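Protein CLPV1 (Pseudomonas aeruginosa, PDB 4UQW) is the ClpV ATPase of a type VI secretion system, whose N-terminal domain, the part described here, probably helps recognise the sheath that the enzyme disassembles. Local coordinates at residues 123-128 with 143-148. Sequence-based numbering, arbitrary orientation. Where two conformers were deposited one is given.
Sequences ILKTPS and LKVEAL
With chi1 at -66° Leu124 sets CG anti to its carbonyl carbon, and chi2 at 170° then extends CD1 toward the segment 143-148; chi1 of 71° puts CG1 of Val145 between the backbone N and the carbonyl carbon, which leaves CG2 anti to the backbone N. The two side chains slide past each other in opposite directions, CB of Leu124 lying 3.8 Å from CB of Val145. This is apolar helix-end packing in the mostly helical Clp N-terminal domain: the last turn of helix 116-124 meets the start of helix 145-150. Leucine suits its place because its forked end serves several partners. CD1 reaches CB of Leu143 at 3.8 Å, while CD2 sits 4.1 Å from CD1 of Leu143, a side chain that crosses Leu124 at about a right angle. Leu143 also touches Val120, one turn earlier in helix 116-124, and Leu124 also touches Leu133 of helix 127-136. Branched at CB, Val145 presents bulk close to its backbone, useful where the CA atoms of Leu124 and Val145 are 6.3 Å apart. Toward solvent, lysine combines a greasy stem with a charged end: the bend at chi2 lays CD of Lys125 3.9 Å from CG2 of Val145. No hydrogen bond joins the two segments; the ammonium lies near the Glu146 carboxylate, where attraction is probably modest, since NZ of Lys125 stays 4.6 Å from OE2 of Glu146.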
loop_
_atom_site.group_PDB
_atom_site.type_symbol
_atom_site.label_atom_id
_atom_site.label_comp_id
_atom_site.label_asym_id
_atom_site.label_seq_id
_atom_site.Cartn_x
_atom_site.Cartn_y
_atom_site.Cartn_z
ATOM N N ILE A 123 3.749 2.355 6.801
ATOM C CA ILE A 123 2.400 2.639 7.303
ATOM C C ILE A 123 2.246 2.308 8.789
ATOM O O ILE A 123 1.697 3.089 9.557
ATOM C CB ILE A 123 1.370 1.858 6.410
ATOM C CG1 ILE A 123 1.247 2.513 5.025
ATOM C CG2 ILE A 123 -0.039 1.767 7.087
ATOM C CD1 ILE A 123 0.527 1.608 3.950
ATOM N N LEU A 124 2.720 1.135 9.193
ATOM C CA LEU A 124 2.548 0.754 10.595
ATOM C C LEU A 124 3.298 1.656 11.548
ATOM O O LEU A 124 2.886 1.835 12.707
ATOM C CB LEU A 124 2.991 -0.711 10.838
ATOM C CG LEU A 124 2.125 -1.760 10.124
ATOM C CD1 LEU A 124 2.779 -3.152 10.204
ATOM C CD2 LEU A 124 0.688 -1.747 10.681
ATOM N N LYS A 125 4.391 2.243 11.078
ATOM C CA LYS A 125 5.186 3.143 11.909
ATOM C C LYS A 125 4.719 4.576 11.952
ATOM O O LYS A 125 5.329 5.387 12.650
ATOM C CB LYS A 125 6.623 3.115 11.435
ATOM C CG LYS A 125 7.327 1.800 11.644
ATOM C CD LYS A 125 7.547 1.472 13.126
ATOM C CE LYS A 125 8.605 2.387 13.786
ATOM N NZ LYS A 125 8.816 1.940 15.223
ATOM N N THR A 126 3.640 4.902 11.255
ATOM C CA THR A 126 3.135 6.276 11.208
ATOM C C THR A 126 1.705 6.236 11.753
ATOM O O THR A 126 0.881 5.684 11.075
ATOM C CB THR A 126 3.132 6.785 9.775
ATOM O OG1 THR A 126 4.454 6.619 9.201
ATOM C CG2 THR A 126 2.675 8.277 9.699
ATOM N N PRO A 127 1.426 6.830 12.910
ATOM C CA PRO A 127 0.100 6.585 13.499
ATOM C C PRO A 127 -1.104 6.932 12.625
ATOM O O PRO A 127 -2.086 6.158 12.599
ATOM C CB PRO A 127 0.139 7.464 14.737
ATOM C CG PRO A 127 1.608 7.383 15.143
ATOM C CD PRO A 127 2.385 7.414 13.858
ATOM N N SER A 128 -1.038 8.040 11.898
ATOM C CA SER A 128 -2.187 8.393 11.028
ATOM C C SER A 128 -2.404 7.384 9.899
ATOM O O SER A 128 -3.574 7.072 9.528
ATOM C CB SER A 128 -1.989 9.779 10.440
ATOM O OG SER A 128 -0.793 9.796 9.686
ATOM N N LEU A 143 -1.264 -7.171 12.403
ATOM C CA LEU A 143 0.132 -6.977 12.008
ATOM C C LEU A 143 0.962 -6.498 13.167
ATOM O O LEU A 143 0.542 -5.650 13.944
ATOM C CB LEU A 143 0.257 -5.974 10.878
ATOM C CG LEU A 143 -0.448 -6.350 9.586
ATOM C CD1 LEU A 143 -0.338 -5.181 8.655
ATOM C CD2 LEU A 143 0.194 -7.591 9.013
ATOM N N LYS A 144 2.175 -7.002 13.246
ATOM C CA LYS A 144 3.052 -6.621 14.355
ATOM C C LYS A 144 4.315 -6.086 13.753
ATOM O O LYS A 144 5.120 -6.869 13.244
ATOM C CB LYS A 144 3.379 -7.832 15.272
ATOM C CG LYS A 144 2.159 -8.459 16.005
ATOM C CD LYS A 144 1.352 -7.395 16.721
ATOM C CE LYS A 144 -0.054 -7.887 17.110
ATOM N NZ LYS A 144 -1.053 -6.764 17.158
ATOM N N VAL A 145 4.496 -4.765 13.770
ATOM C CA VAL A 145 5.626 -4.207 13.019
ATOM C C VAL A 145 6.982 -4.672 13.567
ATOM O O VAL A 145 7.953 -4.730 12.808
ATOM C CB VAL A 145 5.521 -2.647 12.956
ATOM C CG1 VAL A 145 5.805 -1.994 14.315
ATOM C CG2 VAL A 145 6.495 -2.063 11.882
ATOM N N GLU A 146 7.088 -4.987 14.859
ATOM C CA GLU A 146 8.349 -5.460 15.392
ATOM C C GLU A 146 8.753 -6.792 14.771
ATOM O O GLU A 146 9.941 -7.039 14.492
ATOM C CB GLU A 146 8.253 -5.622 16.930
ATOM C CG GLU A 146 7.854 -4.371 17.709
ATOM C CD GLU A 146 8.712 -3.156 17.388
ATOM O OE1 GLU A 146 9.929 -3.330 17.140
ATOM O OE2 GLU A 146 8.165 -2.025 17.392
ATOM N N ALA A 147 7.761 -7.640 14.498
ATOM C CA ALA A 147 8.010 -8.936 13.881
ATOM C C ALA A 147 8.358 -8.739 12.420
ATOM O O ALA A 147 9.261 -9.365 11.862
ATOM C CB ALA A 147 6.785 -9.841 14.029
ATOM N N LEU A 148 7.625 -7.848 11.764
ATOM C CA LEU A 148 7.836 -7.628 10.364
ATOM C C LEU A 148 9.215 -7.006 10.062
ATOM O O LEU A 148 9.808 -7.316 9.040
ATOM C CB LEU A 148 6.690 -6.738 9.834
ATOM C CG LEU A 148 6.546 -6.551 8.347
ATOM C CD1 LEU A 148 6.503 -7.895 7.632
ATOM C CD2 LEU A 148 5.244 -5.743 8.103
#